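Local coordinates for avidin-related protein 2 (PDB 1WBI) that binds the vitamin biotin in a pocket at one end of each beta barrel of its avidin-type tetramer, at residues T96-R101 with G117-T122; T48-L53 with W71-S76; G90-K95 with F121-T126. All coordinates share one frame; numbering follows the deposited sequence. Where two conformers were deposited one is given.

Contact 1: T96-R101 with G117-T122; sequences TKWLQR and GNNDFT. With BTN (biotin), chain I.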
loop_
_atom_site.group_PDB
_atom_site.type_symbol
_atom_site.label_atom_id
_atom_site.label_comp_id
_atom_site.label_asym_id
_atom_site.label_seq_id
_atom_site.Cartn_x
_atom_site.Cartn_y
_atom_site.Cartn_z
ATOM N N THR A 96 -5.433 11.517 1.980
ATOM C CA THR A 96 -5.328 10.582 0.867
ATOM C C THR A 96 -4.164 9.603 0.997
ATOM O O THR A 96 -3.126 9.853 1.665
ATOM C CB THR A 96 -5.180 11.237 -0.551
ATOM O OG1 THR A 96 -3.845 11.763 -0.727
ATOM C CG2 THR A 96 -6.206 12.347 -0.741
ATOM N N LYS A 97 -4.335 8.482 0.323
ATOM C CA LYS A 97 -3.279 7.535 0.035
ATOM C C LYS A 97 -3.244 7.355 -1.467
ATOM O O LYS A 97 -4.258 7.526 -2.158
ATOM C CB LYS A 97 -3.474 6.223 0.780
ATOM C CG LYS A 97 -3.201 6.510 2.279
ATOM C CD LYS A 97 -3.542 5.521 3.292
ATOM C CE LYS A 97 -3.212 5.942 4.722
ATOM N NZ LYS A 97 -1.798 7.016 4.634
ATOM N N TRP A 98 -2.070 7.028 -1.988
ATOM C CA TRP A 98 -1.866 6.924 -3.415
ATOM C C TRP A 98 -1.022 5.745 -3.783
ATOM O O TRP A 98 -0.220 5.231 -2.972
ATOM C CB TRP A 98 -1.281 8.241 -4.021
ATOM C CG TRP A 98 0.008 8.749 -3.432
ATOM C CD1 TRP A 98 0.130 9.799 -2.573
ATOM C CD2 TRP A 98 1.332 8.264 -3.671
ATOM N NE1 TRP A 98 1.459 9.987 -2.245
ATOM C CE2 TRP A 98 2.214 9.070 -2.933
ATOM C CE3 TRP A 98 1.866 7.277 -4.505
ATOM C CZ2 TRP A 98 3.620 8.847 -2.931
ATOM C CZ3 TRP A 98 3.224 7.077 -4.525
ATOM C CH2 TRP A 98 4.104 7.870 -3.739
ATOM N N LEU A 99 -1.194 5.352 -5.044
ATOM C CA LEU A 99 -0.338 4.366 -5.712
ATOM C C LEU A 99 0.157 5.018 -7.027
ATOM O O LEU A 99 -0.644 5.644 -7.755
ATOM C CB LEU A 99 -1.108 3.084 -6.060
ATOM C CG LEU A 99 -1.713 2.301 -4.901
ATOM C CD1 LEU A 99 -2.611 1.187 -5.465
ATOM C CD2 LEU A 99 -0.686 1.712 -4.063
ATOM N N GLN A 100 1.457 4.895 -7.278
ATOM C CA GLN A 100 2.045 5.363 -8.529
ATOM C C GLN A 100 2.545 4.130 -9.257
ATOM O O GLN A 100 3.372 3.394 -8.751
ATOM C CB GLN A 100 3.191 6.348 -8.318
ATOM C CG GLN A 100 3.767 6.769 -9.661
ATOM C CD GLN A 100 4.962 7.674 -9.564
ATOM O OE1 GLN A 100 5.453 7.921 -8.478
ATOM N NE2 GLN A 100 5.487 8.107 -10.725
ATOM N N ARG A 101 2.020 3.908 -10.460
ATOM C CA ARG A 101 2.446 2.854 -11.343
ATOM C C ARG A 101 3.506 3.297 -12.333
ATOM O O ARG A 101 3.289 4.231 -13.105
ATOM C CB ARG A 101 1.249 2.285 -12.126
ATOM C CG ARG A 101 1.639 1.238 -13.181
ATOM C CD ARG A 101 2.024 -0.047 -12.560
ATOM N NE ARG A 101 2.698 -0.948 -13.451
ATOM C CZ ARG A 101 2.666 -2.268 -13.384
ATOM N NH1 ARG A 101 1.917 -2.879 -12.479
ATOM N NH2 ARG A 101 3.393 -2.988 -14.214
ATOM N N GLY A 117 2.134 5.717 -1.169
ATOM C CA GLY A 117 2.360 6.794 -0.210
ATOM C C GLY A 117 1.077 7.501 0.166
ATOM O O GLY A 117 -0.038 6.964 0.033
ATOM N N ASN A 118 1.228 8.678 0.715
ATOM C CA ASN A 118 0.149 9.444 1.299
ATOM C C ASN A 118 0.285 10.902 0.942
ATOM O O ASN A 118 1.380 11.397 0.634
ATOM C CB ASN A 118 0.180 9.289 2.824
ATOM C CG ASN A 118 1.542 9.602 3.423
ATOM O OD1 ASN A 118 2.427 8.757 3.492
ATOM N ND2 ASN A 118 1.694 10.823 3.868
ATOM N N ASN A 119 -0.811 11.632 1.048
ATOM C CA ASN A 119 -0.775 13.076 0.897
ATOM C C ASN A 119 -1.963 13.670 1.603
ATOM O O ASN A 119 -3.088 13.153 1.499
ATOM C CB ASN A 119 -0.837 13.529 -0.551
ATOM C CG ASN A 119 0.507 13.566 -1.271
ATOM O OD1 ASN A 119 0.605 13.020 -2.329
ATOM N ND2 ASN A 119 1.484 14.340 -0.765
ATOM N N ASP A 120 -1.749 14.776 2.273
ATOM C CA ASP A 120 -2.848 15.583 2.809
ATOM C C ASP A 120 -2.987 16.840 1.950
ATOM O O ASP A 120 -1.966 17.509 1.636
ATOM C CB ASP A 120 -2.568 16.017 4.222
ATOM C CG ASP A 120 -2.559 14.849 5.217
ATOM O OD1 ASP A 120 -2.921 13.721 4.890
ATOM O OD2 ASP A 120 -2.270 15.144 6.386
ATOM N N PHE A 121 -4.201 17.172 1.550
ATOM C CA PHE A 121 -4.477 18.370 0.754
ATOM C C PHE A 121 -5.310 19.345 1.563
ATOM O O PHE A 121 -6.217 18.928 2.304
ATOM C CB PHE A 121 -5.263 18.066 -0.513
ATOM C CG PHE A 121 -4.551 17.178 -1.535
ATOM C CD1 PHE A 121 -4.061 17.720 -2.714
ATOM C CD2 PHE A 121 -4.407 15.814 -1.327
ATOM C CE1 PHE A 121 -3.486 16.922 -3.683
ATOM C CE2 PHE A 121 -3.825 15.020 -2.258
ATOM C CZ PHE A 121 -3.342 15.564 -3.460
ATOM N N THR A 122 -5.051 20.626 1.362
ATOM C CA THR A 122 -5.867 21.713 1.929
ATOM C C THR A 122 -6.217 22.675 0.812
ATOM O O THR A 122 -5.542 22.732 -0.233
ATOM C CB THR A 122 -5.140 22.455 3.041
ATOM O OG1 THR A 122 -3.845 22.830 2.575
ATOM C CG2 THR A 122 -4.996 21.563 4.282
HETATM C C11 BTN I . 6.371 10.756 -12.574
HETATM O O11 BTN I . 6.688 10.232 -13.686
HETATM O O12 BTN I . 7.203 10.716 -11.625
HETATM C C10 BTN I . 5.017 11.380 -12.480
HETATM C C9 BTN I . 4.810 12.220 -11.243
HETATM C C8 BTN I . 4.483 11.379 -9.990
HETATM C C7 BTN I . 4.191 12.310 -8.806
HETATM C C2 BTN I . 3.731 11.602 -7.492
HETATM S S1 BTN I . 2.080 11.041 -7.519
HETATM C C6 BTN I . 2.186 10.700 -5.752
HETATM C C5 BTN I . 2.986 11.848 -5.156
HETATM N N1 BTN I . 2.128 12.930 -4.781
HETATM C C3 BTN I . 2.426 14.004 -5.514
HETATM O O3 BTN I . 1.789 15.169 -5.371
HETATM N N2 BTN I . 3.346 13.772 -6.392
HETATM C C4 BTN I . 3.882 12.450 -6.238
HETATM O O HOH W 1 -2.890 11.155 4.140
HETATM O O HOH W 2 0.800 5.751 3.432
#
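The indole of Trp98 folds back over the neighbouring strand and is sandwiched between biotin and the bare backbone of Gly117. Gly117 CA sits 3.8 Å from the centroid of the six-membered ring of Trp98, 21° off the ring normal, a CH-pi contact; on the opposite face biotin C6 comes within 3.3 Å of Trp98 CE2. The first torsion (chi1 56°) sets CG between the backbone N and the carbonyl carbon, and this lays the ring flat against the bare Gly117 backbone. At the edge, Trp98 NE1 makes a weak, bent bond of 3.2 Å to Asn118 O.

Beside the indole, Asn119 OD1 accepts a hydrogen bond of 2.9 Å from biotin N1, while the amide's ND2 is held by Asp16. The carbonyl behind this side chain is gripped twice by one residue: Asn119 O takes the backbone N of Thr96 and, at 2.7 Å, Thr96 OG1. That hydroxyl also lies in the plane of the Phe121 ring, at its edge. On the other face of the sheet, Lys97 extends towards Asn118 of the third subunit, though the placement of its amine is doubtful.

Strands 92-101 and 114-123 pair antiparallel here, Thr96 with Asn119 and Trp98 with Gly117 as hydrogen-bonded pairs, forming part of the wall of the biotin pocket in the avidin barrel.

Contact 2: T48-L53 with W71-S76; sequences TLSPLL and WNFSES. With BTN (biotin), chain I.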
loop_
_atom_site.group_PDB
_atom_site.type_symbol
_atom_site.label_atom_id
_atom_site.label_comp_id
_atom_site.label_asym_id
_atom_site.label_seq_id
_atom_site.Cartn_x
_atom_site.Cartn_y
_atom_site.Cartn_z
ATOM N N THR A 48 5.291 18.718 -16.309
ATOM C CA THR A 48 4.343 19.622 -16.887
ATOM C C THR A 48 2.996 19.264 -16.283
ATOM O O THR A 48 2.817 18.174 -15.676
ATOM C CB THR A 48 4.257 19.524 -18.466
ATOM O OG1 THR A 48 3.371 20.548 -19.016
ATOM C CG2 THR A 48 3.748 18.142 -18.872
ATOM N N LEU A 49 2.036 20.147 -16.460
ATOM C CA LEU A 49 0.688 19.913 -15.966
ATOM C C LEU A 49 0.120 18.632 -16.595
ATOM O O LEU A 49 0.505 18.217 -17.703
ATOM C CB LEU A 49 -0.187 21.163 -16.194
ATOM C CG LEU A 49 -0.495 21.518 -17.642
ATOM C CD1 LEU A 49 -1.681 20.758 -18.176
ATOM C CD2 LEU A 49 -0.797 23.029 -17.742
ATOM N N SER A 50 -0.771 17.949 -15.855
ATOM C CA SER A 50 -1.292 16.664 -16.256
ATOM C C SER A 50 -2.729 16.538 -15.827
ATOM O O SER A 50 -3.101 17.048 -14.754
ATOM C CB SER A 50 -0.473 15.510 -15.659
ATOM O OG SER A 50 0.875 15.502 -16.046
ATOM N N PRO A 51 -3.552 15.891 -16.656
ATOM C CA PRO A 51 -4.983 15.763 -16.435
ATOM C C PRO A 51 -5.344 14.724 -15.355
ATOM O O PRO A 51 -4.684 13.688 -15.233
ATOM C CB PRO A 51 -5.509 15.306 -17.811
ATOM C CG PRO A 51 -4.420 14.588 -18.385
ATOM C CD PRO A 51 -3.150 15.250 -17.914
ATOM N N LEU A 52 -6.394 15.028 -14.613
ATOM C CA LEU A 52 -6.968 14.069 -13.704
ATOM C C LEU A 52 -8.455 13.890 -13.968
ATOM O O LEU A 52 -9.137 14.756 -14.571
ATOM C CB LEU A 52 -6.709 14.480 -12.273
ATOM C CG LEU A 52 -7.505 15.680 -11.744
ATOM C CD1 LEU A 52 -8.793 15.273 -11.105
ATOM C CD2 LEU A 52 -6.710 16.506 -10.782
ATOM N N LEU A 53 -9.003 12.774 -13.486
ATOM C CA LEU A 53 -10.405 12.450 -13.620
ATOM C C LEU A 53 -10.783 11.598 -12.429
ATOM O O LEU A 53 -10.038 10.664 -12.114
ATOM C CB LEU A 53 -10.583 11.623 -14.874
ATOM C CG LEU A 53 -11.942 11.388 -15.448
ATOM C CD1 LEU A 53 -12.607 12.735 -15.747
ATOM C CD2 LEU A 53 -11.840 10.518 -16.726
ATOM N N TRP A 71 -0.060 11.096 -16.208
ATOM C CA TRP A 71 1.100 11.987 -16.295
ATOM C C TRP A 71 1.415 12.239 -17.767
ATOM O O TRP A 71 1.599 11.313 -18.543
ATOM C CB TRP A 71 2.284 11.413 -15.544
ATOM C CG TRP A 71 1.956 11.213 -14.081
ATOM C CD1 TRP A 71 1.793 10.021 -13.427
ATOM C CD2 TRP A 71 1.658 12.225 -13.123
ATOM N NE1 TRP A 71 1.466 10.224 -12.128
ATOM C CE2 TRP A 71 1.369 11.578 -11.901
ATOM C CE3 TRP A 71 1.671 13.630 -13.146
ATOM C CZ2 TRP A 71 1.070 12.272 -10.751
ATOM C CZ3 TRP A 71 1.361 14.322 -12.009
ATOM C CH2 TRP A 71 1.063 13.643 -10.810
ATOM N N ASN A 72 1.514 13.523 -18.141
ATOM C CA ASN A 72 1.723 13.878 -19.565
ATOM C C ASN A 72 3.183 13.925 -19.952
ATOM O O ASN A 72 3.500 14.198 -21.119
ATOM C CB ASN A 72 1.088 15.245 -19.884
ATOM C CG ASN A 72 -0.333 15.169 -20.243
ATOM O OD1 ASN A 72 -0.980 14.099 -20.201
ATOM N ND2 ASN A 72 -0.919 16.336 -20.519
ATOM N N PHE A 73 4.083 13.631 -19.029
ATOM C CA PHE A 73 5.528 13.725 -19.245
ATOM C C PHE A 73 6.294 12.409 -18.975
ATOM O O PHE A 73 7.514 12.380 -18.975
ATOM C CB PHE A 73 6.098 14.874 -18.435
ATOM C CG PHE A 73 5.858 14.742 -16.946
ATOM C CD1 PHE A 73 6.786 14.113 -16.148
ATOM C CD2 PHE A 73 4.715 15.299 -16.361
ATOM C CE1 PHE A 73 6.555 13.979 -14.788
ATOM C CE2 PHE A 73 4.531 15.187 -15.016
ATOM C CZ PHE A 73 5.446 14.528 -14.247
ATOM N N SER A 74 5.555 11.332 -18.638
ATOM C CA SER A 74 6.144 10.030 -18.449
ATOM C C SER A 74 5.096 9.007 -18.823
ATOM O O SER A 74 3.949 9.366 -19.120
ATOM C CB SER A 74 6.584 9.814 -17.007
ATOM O OG SER A 74 5.469 9.657 -16.134
ATOM N N GLU A 75 5.503 7.743 -18.747
ATOM C CA GLU A 75 4.562 6.627 -18.960
ATOM C C GLU A 75 3.777 6.160 -17.746
ATOM O O GLU A 75 2.965 5.209 -17.835
ATOM C CB GLU A 75 5.297 5.462 -19.571
ATOM C CG GLU A 75 5.769 5.777 -21.007
ATOM C CD GLU A 75 4.641 6.097 -21.989
ATOM O OE1 GLU A 75 3.462 5.658 -21.877
ATOM O OE2 GLU A 75 4.961 6.862 -22.932
ATOM N N SER A 76 3.967 6.848 -16.649
ATOM C CA SER A 76 3.350 6.524 -15.355
ATOM C C SER A 76 1.881 6.970 -15.240
ATOM O O SER A 76 1.432 7.886 -15.949
ATOM C CB SER A 76 4.157 7.230 -14.236
ATOM O OG SER A 76 3.673 7.013 -12.902
HETATM C C11 BTN I . 6.371 10.756 -12.574
HETATM O O11 BTN I . 6.688 10.232 -13.686
HETATM O O12 BTN I . 7.203 10.716 -11.625
HETATM C C10 BTN I . 5.017 11.380 -12.480
HETATM C C9 BTN I . 4.810 12.220 -11.243
HETATM C C8 BTN I . 4.483 11.379 -9.990
HETATM C C7 BTN I . 4.191 12.310 -8.806
HETATM C C2 BTN I . 3.731 11.602 -7.492
HETATM S S1 BTN I . 2.080 11.041 -7.519
HETATM C C6 BTN I . 2.186 10.700 -5.752
HETATM C C5 BTN I . 2.986 11.848 -5.156
HETATM N N1 BTN I . 2.128 12.930 -4.781
HETATM C C3 BTN I . 2.426 14.004 -5.514
HETATM O O3 BTN I . 1.789 15.169 -5.371
HETATM N N2 BTN I . 3.346 13.772 -6.392
HETATM C C4 BTN I . 3.882 12.450 -6.238
HETATM O O HOH W 3 0.711 18.946 -20.318
#
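At the mouth of the biotin pocket, the loop that follows strand 64-70 is pinned to strand 50-56 by one hydroxyl, that of Ser50. The backbone N of Asn72 donates to Ser50 OG over 3.0 Å in a nearly straight bond (166°). Ser50 OG stands anti to its own carbonyl carbon (chi1 -61°), which aims it at the loop, and it also lies 3.5 Å from Trp71 CE3. Further out, the Asn72 amide lies against the CD end of Pro51, with OD1 3.4 Å from Pro51 CD, and a water links Asn72 ND2 to Leu49 O. Thr48 and Phe73 lie alongside one another, pointing opposite ways, Thr48 CG2 meeting Phe73 CD2 at 3.9 Å.

What the loop carries inward is aromatic. Biotin's valeryl chain lies over one face of the Trp71 indole, C10 3.5 Å from Trp71 CG, and Phe73 CZ comes within 3.6 Å of the same carbon. Ser78 takes the indole N-H. Beyond the rings, Ser74 OG donates to the biotin carboxylate at O11 (2.8 Å) while accepting from Ser76 N, an ST turn. Aromatic rings along the ligand's tail and a hydroxyl at its carboxylate are typical of the avidin biotin site.

Contact 3: G90-K95 with F121-T126; sequences GKEVLK and FTRQHT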
loop_
_atom_site.group_PDB
_atom_site.type_symbol
_atom_site.label_atom_id
_atom_site.label_comp_id
_atom_site.label_asym_id
_atom_site.label_seq_id
_atom_site.Cartn_x
_atom_site.Cartn_y
_atom_site.Cartn_z
ATOM N N GLY A 90 -14.818 24.874 9.880
ATOM C CA GLY A 90 -15.006 24.865 8.458
ATOM C C GLY A 90 -13.768 24.480 7.658
ATOM O O GLY A 90 -13.803 24.512 6.437
ATOM N N LYS A 91 -12.666 24.129 8.330
ATOM C CA LYS A 91 -11.455 23.790 7.588
ATOM C C LYS A 91 -11.541 22.384 6.992
ATOM O O LYS A 91 -11.776 21.414 7.709
ATOM C CB LYS A 91 -10.205 23.930 8.458
ATOM C CG LYS A 91 -8.925 23.620 7.681
ATOM C CD LYS A 91 -7.694 23.681 8.561
ATOM C CE LYS A 91 -6.437 23.310 7.780
ATOM N NZ LYS A 91 -6.474 21.916 7.341
ATOM N N GLU A 92 -11.351 22.316 5.689
ATOM C CA GLU A 92 -11.352 21.064 4.902
ATOM C C GLU A 92 -9.948 20.462 4.817
ATOM O O GLU A 92 -8.962 21.155 4.527
ATOM C CB GLU A 92 -11.864 21.283 3.481
ATOM C CG GLU A 92 -13.301 21.802 3.417
ATOM C CD GLU A 92 -13.561 22.631 2.223
ATOM O OE1 GLU A 92 -12.938 23.698 2.146
ATOM O OE2 GLU A 92 -14.344 22.230 1.356
ATOM N N VAL A 93 -9.855 19.167 5.023
ATOM C CA VAL A 93 -8.599 18.443 4.766
ATOM C C VAL A 93 -8.923 17.180 3.971
ATOM O O VAL A 93 -9.844 16.418 4.345
ATOM C CB VAL A 93 -7.891 18.038 6.049
ATOM C CG1 VAL A 93 -6.646 17.250 5.760
ATOM C CG2 VAL A 93 -7.567 19.273 6.893
ATOM N N LEU A 94 -8.217 16.945 2.859
ATOM C CA LEU A 94 -8.269 15.696 2.117
ATOM C C LEU A 94 -7.186 14.780 2.631
ATOM O O LEU A 94 -6.001 15.085 2.507
ATOM C CB LEU A 94 -8.110 15.892 0.613
ATOM C CG LEU A 94 -8.927 16.980 -0.014
ATOM C CD1 LEU A 94 -8.679 16.906 -1.506
ATOM C CD2 LEU A 94 -10.420 16.836 0.286
ATOM N N LYS A 95 -7.573 13.718 3.295
ATOM C CA LYS A 95 -6.610 12.706 3.745
ATOM C C LYS A 95 -6.559 11.618 2.703
ATOM O O LYS A 95 -7.588 10.934 2.446
ATOM C CB LYS A 95 -7.021 12.106 5.094
ATOM C CG LYS A 95 -7.053 13.096 6.236
ATOM C CD LYS A 95 -5.691 13.573 6.640
ATOM C CE LYS A 95 -4.830 12.481 7.246
ATOM N NZ LYS A 95 -3.575 13.020 7.896
ATOM N N PHE A 121 -4.201 17.172 1.550
ATOM C CA PHE A 121 -4.477 18.370 0.754
ATOM C C PHE A 121 -5.310 19.345 1.563
ATOM O O PHE A 121 -6.217 18.928 2.304
ATOM C CB PHE A 121 -5.263 18.066 -0.513
ATOM C CG PHE A 121 -4.551 17.178 -1.535
ATOM C CD1 PHE A 121 -4.061 17.720 -2.714
ATOM C CD2 PHE A 121 -4.407 15.814 -1.327
ATOM C CE1 PHE A 121 -3.486 16.922 -3.683
ATOM C CE2 PHE A 121 -3.825 15.020 -2.258
ATOM C CZ PHE A 121 -3.342 15.564 -3.460
ATOM N N THR A 122 -5.051 20.626 1.362
ATOM C CA THR A 122 -5.867 21.713 1.929
ATOM C C THR A 122 -6.217 22.675 0.812
ATOM O O THR A 122 -5.542 22.732 -0.233
ATOM C CB THR A 122 -5.140 22.455 3.041
ATOM O OG1 THR A 122 -3.845 22.830 2.575
ATOM C CG2 THR A 122 -4.996 21.563 4.282
ATOM N N ARG A 123 -7.269 23.454 1.022
ATOM C CA ARG A 123 -7.777 24.348 -0.017
ATOM C C ARG A 123 -6.824 25.522 -0.068
ATOM O O ARG A 123 -6.329 25.982 0.959
ATOM C CB ARG A 123 -9.226 24.781 0.282
ATOM C CG ARG A 123 -9.962 25.265 -0.931
ATOM C CD ARG A 123 -11.359 25.627 -0.643
ATOM N NE ARG A 123 -12.286 24.491 -0.561
ATOM C CZ ARG A 123 -12.781 23.854 -1.613
ATOM N NH1 ARG A 123 -12.400 24.147 -2.852
ATOM N NH2 ARG A 123 -13.677 22.919 -1.426
ATOM N N GLN A 124 -6.518 25.985 -1.271
ATOM C CA GLN A 124 -5.641 27.131 -1.391
ATOM C C GLN A 124 -6.323 28.347 -0.786
ATOM O O GLN A 124 -7.544 28.510 -0.860
ATOM C CB GLN A 124 -5.276 27.401 -2.834
ATOM C CG GLN A 124 -4.400 26.347 -3.459
ATOM C CD GLN A 124 -3.662 26.903 -4.688
ATOM O OE1 GLN A 124 -4.134 27.844 -5.307
ATOM N NE2 GLN A 124 -2.508 26.363 -4.987
ATOM N N HIS A 125 -5.514 29.199 -0.179
ATOM C CA HIS A 125 -6.062 30.331 0.532
ATOM C C HIS A 125 -6.613 31.347 -0.456
ATOM O O HIS A 125 -6.124 31.462 -1.587
ATOM C CB HIS A 125 -5.020 30.919 1.489
ATOM C CG HIS A 125 -4.756 30.035 2.674
ATOM N ND1 HIS A 125 -3.615 29.265 2.795
ATOM C CD2 HIS A 125 -5.508 29.770 3.771
ATOM C CE1 HIS A 125 -3.669 28.579 3.924
ATOM N NE2 HIS A 125 -4.809 28.863 4.532
ATOM N N THR A 126 -7.692 31.995 -0.029
ATOM C CA THR A 126 -8.382 33.048 -0.767
ATOM C C THR A 126 -9.264 32.474 -1.858
ATOM O O THR A 126 -10.490 32.418 -1.691
ATOM C CB THR A 126 -7.412 34.125 -1.305
ATOM O OG1 THR A 126 -6.858 34.837 -0.188
ATOM C CG2 THR A 126 -8.137 35.106 -2.221
HETATM O O HOH W 4 -8.578 23.606 3.661
#
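The carboxylate of Glu92 sits at the edge of the Arg123 guanidinium, side by side with it and not stacked: Glu92 CD lies in the guanidinium plane, and the planes of the two groups are turned 34° apart. The other flat group, the Phe121 ring further along the strand, is met obliquely by Leu94 CD1. All this belongs to the antiparallel pairing of strands 92-101 and 114-123 in the avidin barrel, at the end where the second strand runs out towards the C-terminus.

Arg123 grips Glu92 side-on, NE to OE1 and NH2 to OE2, each bond 2.9 Å and nearly straight. Both oxygens are reached on their syn side, though about 30° out of the carboxylate plane. A bend in the arginine chain at chi3 (-80°) turns the NE-NH2 edge towards the acid. Neither group depends on this pair alone: Glu92 OE2 also takes the backbone N of Cys7, and the arginine reaches Ser8 O and Thr10 O, so the pair and these backbone bonds together join the N-terminal segment to both strands.

Leu94 and Phe121 form a hydrogen-bonded pair through both of their backbone groups. On the inner side their side chains pack, with Leu94 CD1 3.7 Å from Phe121 CB, and both touch Met21. Past Thr122 the backbones part and a water fills in for a direct bond, donating to Glu92 O at 2.6 Å and accepting from Arg123 N at 2.9 Å.

How the contacts relate
Contacts 1 and 3 are successive lengths of one strand pair, 92-101 with 114-123, sharing Phe121 and Thr122 and joined by the salt bridge from Asp120 to Lys95. Contact 1 is buried near the middle of the chain, and contact 3 lies further out, partly exposed, with an ion pair in place of ligand chemistry. Contact 2, also partly exposed, joins a loop to a different strand; its centre is about 23 Å from that of contact 3, across the chain's centre. Contacts 1 and 2 line the same biotin: contact 1 holds mainly the ring system but reaches the carboxylate through Gln100, contact 2 mainly the tail. They meet where Ser76 OG lies 2.8 Å from Arg101 O, a probable hydrogen bond.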